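Local coordinates for metallo-beta-lactamase (Serratia marcescens, PDB 6K4X), which hydrolyses the beta-lactam ring of antibiotics with a two-zinc active site, as a subclass B3 metallo-beta-lactamase, at residues A28-V40 against E133-H145. Residues are numbered along the deposited sequence; the frame is centred on the assembly and turned at random. Where two conformers were deposited one is given.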
ATOM      1  N   ALA A  28      -5.947  -1.164  -3.850  1.00  5.94           N
ATOM      2  CA  ALA A  28      -6.050  -2.313  -2.984  1.00  6.00           C
ATOM      3  C   ALA A  28      -5.854  -3.525  -3.884  1.00  6.14           C
ATOM      4  O   ALA A  28      -6.268  -3.514  -5.048  1.00  6.61           O
ATOM      5  CB  ALA A  28      -7.364  -2.372  -2.229  1.00  6.11           C
ATOM      6  N   VAL A  29      -5.179  -4.545  -3.365  1.00  6.08           N
ATOM      7  CA  VAL A  29      -4.855  -5.701  -4.163  1.00  6.53           C
ATOM      8  C   VAL A  29      -5.309  -6.957  -3.441  1.00  6.66           C
ATOM      9  O   VAL A  29      -5.046  -7.129  -2.247  1.00  6.91           O
ATOM     10  CB  VAL A  29      -3.353  -5.748  -4.487  1.00  7.83           C
ATOM     11  CG1 VAL A  29      -2.885  -7.139  -4.883  1.00  9.11           C
ATOM     12  CG2 VAL A  29      -3.019  -4.750  -5.578  1.00  8.96           C
ATOM     13  N   LEU A  30      -5.903  -7.879  -4.199  1.00  6.28           N
ATOM     14  CA  LEU A  30      -6.153  -9.210  -3.709  1.00  7.25           C
ATOM     15  C   LEU A  30      -5.154 -10.170  -4.336  1.00  7.17           C
ATOM     16  O   LEU A  30      -5.065 -10.257  -5.567  1.00  7.68           O
ATOM     17  CB  LEU A  30      -7.575  -9.629  -4.051  1.00  7.25           C
ATOM     18  CG  LEU A  30      -8.022 -10.915  -3.367  1.00  8.83           C
ATOM     19  CD1 LEU A  30      -8.365 -10.676  -1.913  1.00  9.19           C
ATOM     20  CD2 LEU A  30      -9.185 -11.543  -4.090  1.00 11.64           C
ATOM     21  N   LEU A  31      -4.427 -10.876  -3.480  1.00  6.84           N
ATOM     22  CA  LEU A  31      -3.554 -11.936  -3.898  1.00  6.68           C
ATOM     23  C   LEU A  31      -4.266 -13.244  -3.578  1.00  6.15           C
ATOM     24  O   LEU A  31      -4.479 -13.542  -2.406  1.00  6.60           O
ATOM     25  CB  LEU A  31      -2.241 -11.833  -3.133  1.00  7.41           C
ATOM     26  CG  LEU A  31      -1.163 -12.818  -3.550  1.00  7.67           C
ATOM     27  CD1 LEU A  31      -0.717 -12.611  -4.992  1.00  8.15           C
ATOM     28  CD2 LEU A  31       0.036 -12.732  -2.623  1.00  8.00           C
ATOM     29  N   SER A  32      -4.688 -13.975  -4.610  1.00  6.23           N
ATOM     30  CA  SER A  32      -5.643 -15.062  -4.429  1.00  6.42           C
ATOM     31  C   SER A  32      -4.955 -16.429  -4.434  1.00  6.81           C
ATOM     32  O   SER A  32      -3.907 -16.629  -5.050  1.00  7.11           O
ATOM     33  CB  SER A  32      -6.728 -15.027  -5.462  1.00  6.61           C
ATOM     34  OG  SER A  32      -6.180 -15.092  -6.766  1.00  7.12           O
ATOM     35  N   SER A  33      -5.602 -17.395  -3.768  1.00  6.51           N
ATOM     36  CA  SER A  33      -5.212 -18.768  -3.906  1.00  7.17           C
ATOM     37  C   SER A  33      -6.397 -19.661  -3.615  1.00  7.93           C
ATOM     38  O   SER A  33      -7.324 -19.270  -2.932  1.00  7.82           O
ATOM     39  CB  SER A  33      -4.057 -19.136  -3.003  1.00  8.21           C
ATOM     40  OG  SER A  33      -4.487 -19.602  -1.717  1.00  8.32           O
ATOM     41  N   PRO A  34      -6.360 -20.932  -4.051  1.00  8.97           N
ATOM     42  CA  PRO A  34      -7.406 -21.882  -3.681  1.00  9.19           C
ATOM     43  C   PRO A  34      -7.524 -22.135  -2.177  1.00  9.83           C
ATOM     44  O   PRO A  34      -8.532 -22.718  -1.753  1.00 11.27           O
ATOM     45  CB  PRO A  34      -7.033 -23.166  -4.439  1.00 11.20           C
ATOM     46  CG  PRO A  34      -6.173 -22.680  -5.584  1.00 12.14           C
ATOM     47  CD  PRO A  34      -5.398 -21.507  -5.004  1.00 11.33           C
ATOM     48  N   GLN A  35      -6.520 -21.758  -1.395  1.00  8.78           N
ATOM     49  CA  GLN A  35      -6.510 -22.007   0.036  1.00  9.93           C
ATOM     50  C   GLN A  35      -6.836 -20.745   0.832  1.00  9.20           C
ATOM     51  O   GLN A  35      -6.885 -20.809   2.059  1.00 11.62           O
ATOM     52  CB  GLN A  35      -5.174 -22.624   0.436  1.00 10.88           C
ATOM     53  CG  GLN A  35      -4.960 -23.933  -0.313  1.00 12.15           C
ATOM     54  CD  GLN A  35      -3.754 -24.747   0.072  1.00 15.20           C
ATOM     55  OE1 GLN A  35      -2.874 -24.296   0.794  1.00 15.59           O
ATOM     56  NE2 GLN A  35      -3.683 -25.965  -0.443  1.00 13.55           N
ATOM     57  N   GLY A  36      -7.116 -19.636   0.159  1.00  8.02           N
ATOM     58  CA  GLY A  36      -7.413 -18.388   0.819  1.00  8.81           C
ATOM     59  C   GLY A  36      -6.558 -17.257   0.283  1.00  6.77           C
ATOM     60  O   GLY A  36      -5.597 -17.482  -0.486  1.00  7.24           O
ATOM     61  N   HIS A  37      -6.944 -16.026   0.641  1.00  6.17           N
ATOM     62  CA  HIS A  37      -6.465 -14.837  -0.023  1.00  6.39           C
ATOM     63  C   HIS A  37      -5.868 -13.844   0.971  1.00  6.29           C
ATOM     64  O   HIS A  37      -6.191 -13.858   2.165  1.00  6.48           O
ATOM     65  CB  HIS A  37      -7.588 -14.130  -0.788  1.00  7.19           C
ATOM     66  CG  HIS A  37      -8.522 -15.067  -1.473  1.00  6.66           C
ATOM     67  ND1 HIS A  37      -8.083 -16.029  -2.370  1.00  7.24           N
ATOM     68  CD2 HIS A  37      -9.853 -15.224  -1.336  1.00  7.12           C
ATOM     69  CE1 HIS A  37      -9.134 -16.714  -2.765  1.00  7.15           C
ATOM     70  NE2 HIS A  37     -10.220 -16.260  -2.140  1.00  7.49           N
ATOM     71  N   ILE A  38      -5.017 -12.967   0.422  1.00  6.14           N
ATOM     72  CA  ILE A  38      -4.450 -11.845   1.154  1.00  6.53           C
ATOM     73  C   ILE A  38      -4.926 -10.568   0.473  1.00  6.10           C
ATOM     74  O   ILE A  38      -4.805 -10.444  -0.746  1.00  6.80           O
ATOM     75  CB  ILE A  38      -2.920 -11.943   1.187  1.00  6.80           C
ATOM     76  CG1 ILE A  38      -2.494 -13.209   1.938  1.00  7.47           C
ATOM     77  CG2 ILE A  38      -2.309 -10.683   1.786  1.00  7.50           C
ATOM     78  CD1 ILE A  38      -1.008 -13.484   1.918  1.00  8.04           C
ATOM     79  N   LEU A  39      -5.430  -9.617   1.263  1.00  5.93           N
ATOM     80  CA  LEU A  39      -5.806  -8.301   0.778  1.00  6.31           C
ATOM     81  C   LEU A  39      -4.768  -7.294   1.244  1.00  5.88           C
ATOM     82  O   LEU A  39      -4.404  -7.305   2.429  1.00  6.62           O
ATOM     83  CB  LEU A  39      -7.182  -7.936   1.335  1.00  6.26           C
ATOM     84  CG  LEU A  39      -7.683  -6.526   1.013  1.00  6.38           C
ATOM     85  CD1 LEU A  39      -7.925  -6.359  -0.480  1.00  7.85           C
ATOM     86  CD2 LEU A  39      -8.951  -6.231   1.788  1.00  8.17           C
ATOM     87  N   VAL A  40      -4.320  -6.431   0.332  1.00  5.58           N
ATOM     88  CA  VAL A  40      -3.428  -5.348   0.684  1.00  5.76           C
ATOM     89  C   VAL A  40      -4.211  -4.043   0.608  1.00  6.04           C
ATOM     90  O   VAL A  40      -4.696  -3.673  -0.475  1.00  6.42           O
ATOM     91  CB  VAL A  40      -2.199  -5.283  -0.238  1.00  6.90           C
ATOM     92  CG1 VAL A  40      -1.241  -4.212   0.247  1.00  7.28           C
ATOM     93  CG2 VAL A  40      -1.529  -6.642  -0.340  1.00  8.33           C
ATOM     94  N   GLU A 133      10.083  -9.811   7.219  1.00  7.93           N
ATOM     95  CA  GLU A 133       9.282 -10.950   7.657  1.00  8.22           C
ATOM     96  C   GLU A 133       8.392 -11.466   6.527  1.00  7.41           C
ATOM     97  O   GLU A 133       7.850 -10.692   5.737  1.00  8.66           O
ATOM     98  CB  GLU A 133       8.436 -10.525   8.849  1.00  8.21           C
ATOM     99  CG  GLU A 133       7.559 -11.623   9.410  1.00  9.01           C
ATOM    100  CD  GLU A 133       6.881 -11.234  10.705  1.00  7.88           C
ATOM    101  OE1 GLU A 133       7.433 -10.408  11.443  1.00  9.46           O
ATOM    102  OE2 GLU A 133       5.774 -11.730  10.956  1.00  9.81           O
ATOM    103  N   LEU A 134       8.247 -12.790   6.457  1.00  7.71           N
ATOM    104  CA  LEU A 134       7.364 -13.432   5.501  1.00  8.52           C
ATOM    105  C   LEU A 134       5.988 -13.697   6.109  1.00  8.00           C
ATOM    106  O   LEU A 134       5.865 -14.234   7.238  1.00  9.60           O
ATOM    107  CB  LEU A 134       7.978 -14.773   5.090  1.00 11.05           C
ATOM    108  CG  LEU A 134       9.052 -14.695   4.015  1.00 14.11           C
ATOM    109  CD1 LEU A 134       9.562 -16.088   3.679  1.00 18.65           C
ATOM    110  CD2 LEU A 134       8.534 -14.006   2.758  1.00 17.56           C
ATOM    111  N   VAL A 135       4.952 -13.361   5.349  1.00  7.77           N
ATOM    112  CA  VAL A 135       3.572 -13.692   5.643  1.00  8.70           C
ATOM    113  C   VAL A 135       3.182 -14.823   4.699  1.00  8.35           C
ATOM    114  O   VAL A 135       3.266 -14.658   3.481  1.00  8.78           O
ATOM    115  CB  VAL A 135       2.647 -12.480   5.465  1.00  9.59           C
ATOM    116  CG1 VAL A 135       1.188 -12.839   5.719  1.00  9.46           C
ATOM    117  CG2 VAL A 135       3.091 -11.332   6.349  1.00  9.71           C
ATOM    118  N   LYS A 136       2.804 -15.977   5.249  1.00  8.07           N
ATOM    119  CA  LYS A 136       2.492 -17.116   4.409  0.50  8.81           C
ATOM    120  C   LYS A 136       1.037 -17.527   4.609  1.00  8.41           C
ATOM    121  O   LYS A 136       0.473 -17.477   5.711  1.00  9.31           O
ATOM    122  CB  LYS A 136       3.432 -18.293   4.648  0.50 10.18           C
ATOM    123  CG  LYS A 136       3.554 -18.752   6.087  0.50 12.50           C
ATOM    124  CD  LYS A 136       4.573 -19.860   6.210  0.50 13.65           C
ATOM    125  CE  LYS A 136       4.823 -20.269   7.643  0.50 14.40           C
ATOM    126  NZ  LYS A 136       3.569 -20.647   8.330  0.50 13.23           N
ATOM    127  N   LEU A 137       0.418 -17.917   3.503  1.00  7.95           N
ATOM    128  CA  LEU A 137      -0.942 -18.437   3.500  0.50  8.90           C
ATOM    129  C   LEU A 137      -1.008 -19.473   2.387  1.00  8.18           C
ATOM    130  O   LEU A 137      -0.968 -19.111   1.231  1.00  8.08           O
ATOM    131  CB  LEU A 137      -1.918 -17.291   3.224  0.50 10.04           C
ATOM    132  CG  LEU A 137      -3.406 -17.620   3.319  0.50 11.40           C
ATOM    133  CD1 LEU A 137      -4.228 -16.463   2.773  0.50 11.66           C
ATOM    134  CD2 LEU A 137      -3.778 -18.907   2.594  0.50 12.73           C
ATOM    135  N   GLY A 138      -1.073 -20.754   2.737  1.00  8.87           N
ATOM    136  CA  GLY A 138      -1.028 -21.775   1.712  1.00  9.87           C
ATOM    137  C   GLY A 138       0.190 -21.554   0.823  1.00  8.93           C
ATOM    138  O   GLY A 138       1.311 -21.452   1.321  1.00 10.24           O
ATOM    139  N   PRO A 139       0.017 -21.440  -0.511  1.00  8.81           N
ATOM    140  CA  PRO A 139       1.150 -21.235  -1.394  1.00  9.11           C
ATOM    141  C   PRO A 139       1.617 -19.777  -1.499  1.00  8.96           C
ATOM    142  O   PRO A 139       2.591 -19.490  -2.184  1.00 11.07           O
ATOM    143  CB  PRO A 139       0.568 -21.681  -2.746  1.00 10.55           C
ATOM    144  CG  PRO A 139      -0.871 -21.252  -2.679  1.00 10.56           C
ATOM    145  CD  PRO A 139      -1.266 -21.511  -1.239  1.00  9.59           C
ATOM    146  N   LEU A 140       0.924 -18.848  -0.844  1.00  7.56           N
ATOM    147  CA  LEU A 140       1.253 -17.428  -0.903  1.00  7.08           C
ATOM    148  C   LEU A 140       2.370 -17.108   0.081  1.00  7.78           C
ATOM    149  O   LEU A 140       2.369 -17.579   1.208  1.00  7.80           O
ATOM    150  CB  LEU A 140       0.015 -16.599  -0.586  1.00  7.38           C
ATOM    151  CG  LEU A 140      -1.208 -16.876  -1.449  1.00  7.27           C
ATOM    152  CD1 LEU A 140      -2.335 -15.933  -1.054  1.00  7.91           C
ATOM    153  CD2 LEU A 140      -0.881 -16.767  -2.929  1.00  7.64           C
ATOM    154  N   ALA A 141       3.269 -16.214  -0.349  1.00  7.49           N
ATOM    155  CA  ALA A 141       4.381 -15.772   0.476  1.00  7.48           C
ATOM    156  C   ALA A 141       4.656 -14.297   0.189  1.00  7.04           C
ATOM    157  O   ALA A 141       5.164 -13.960  -0.883  1.00  8.16           O
ATOM    158  CB  ALA A 141       5.605 -16.611   0.198  1.00  8.85           C
ATOM    159  N   VAL A 142       4.306 -13.434   1.124  1.00  6.66           N
ATOM    160  CA  VAL A 142       4.428 -11.996   0.976  1.00  7.18           C
ATOM    161  C   VAL A 142       5.473 -11.495   1.974  1.00  7.19           C
ATOM    162  O   VAL A 142       5.381 -11.794   3.172  1.00  8.76           O
ATOM    163  CB  VAL A 142       3.088 -11.289   1.211  1.00  7.33           C
ATOM    164  CG1 VAL A 142       3.279  -9.791   1.157  1.00  7.95           C
ATOM    165  CG2 VAL A 142       2.030 -11.741   0.231  1.00  7.84           C
ATOM    166  N   LYS A 143       6.445 -10.713   1.503  0.50  6.58           N
ATOM    167  CA  LYS A 143       7.488 -10.196   2.380  0.50  6.84           C
ATOM    168  C   LYS A 143       7.173  -8.744   2.752  0.50  6.53           C
ATOM    169  O   LYS A 143       6.732  -7.957   1.908  0.50  6.44           O
ATOM    170  CB  LYS A 143       8.853 -10.285   1.698  0.50  7.61           C
ATOM    171  CG  LYS A 143      10.010  -9.717   2.500  0.50  9.10           C
ATOM    172  CD  LYS A 143      11.368 -10.068   1.945  0.50 10.97           C
ATOM    173  CE  LYS A 143      11.653 -11.553   1.931  0.50 13.72           C
ATOM    174  NZ  LYS A 143      12.969 -11.826   1.313  0.50 16.18           N
ATOM    175  N   ALA A 144       7.394  -8.417   4.029  1.00  6.23           N
ATOM    176  CA  ALA A 144       7.289  -7.065   4.549  1.00  6.71           C
ATOM    177  C   ALA A 144       8.641  -6.379   4.428  1.00  7.31           C
ATOM    178  O   ALA A 144       9.655  -6.919   4.855  1.00  8.44           O
ATOM    179  CB  ALA A 144       6.862  -7.124   5.995  1.00  6.71           C
ATOM    180  N   HIS A 145       8.649  -5.159   3.910  1.00  6.42           N
ATOM    181  CA  HIS A 145       9.832  -4.297   3.880  1.00  6.96           C
ATOM    182  C   HIS A 145       9.509  -2.998   4.603  1.00  6.87           C
ATOM    183  O   HIS A 145       8.613  -2.271   4.204  1.00  7.79           O
ATOM    184  CB  HIS A 145      10.271  -3.970   2.453  1.00  7.16           C
ATOM    185  CG  HIS A 145      10.523  -5.180   1.637  1.00  7.36           C
ATOM    186  ND1 HIS A 145      11.793  -5.652   1.384  1.00  8.49           N
ATOM    187  CD2 HIS A 145       9.668  -5.976   0.959  1.00  7.44           C
ATOM    188  CE1 HIS A 145      11.695  -6.716   0.608  1.00  8.29           C
ATOM    189  NE2 HIS A 145      10.409  -6.935   0.341  1.00  7.71           N
TER
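L140 lies on the face of the hairpin formed by strands 29-31 and 37-40, against L31, S33 and I38, and its side chain meets that hairpin at every carbon beyond CA. L140 CB lies 4.1 Å from I38 CD1. With CG anti to its own carbonyl carbon (chi1 -55°), L140 places this branch carbon beside the backbone N, where it rests on CB of S33 and the two methyls part. L140 CD1 settles over the backbone, 3.5 Å from L31 O and close to O of G36, while CD2 approaches O of S32. The L31 and L140 side chains reach toward each other tip to tip, L140 CD2 coming within 4.0 Å of L31 CG.

Next to it, L137, in one of its two modelled conformers, slides past I38 in the opposite direction, L137 CD1 3.8 Å from I38 CG1. Farther along, V142 turns CG2 toward the tips of both L31 (CD2, 3.6 Å) and I38 (CD1, 3.9 Å). At the turns, P139 packs its ring against S33. The S33 hydroxyl is held within its own turn: S33 OG donates to G36 O (2.7 Å), in the carbonyl plane on a lone pair, and accepts from N of Q35, an ST turn.

The two hairpins thus pack face to face across the interior of the alpha-beta/beta-alpha sandwich of the metallo-beta-lactamase fold, away from the zinc site. Strand 65-69 flanks the seam through L69, which touches I38 and V142, and strand 155-163 borders it where W159 meets L31.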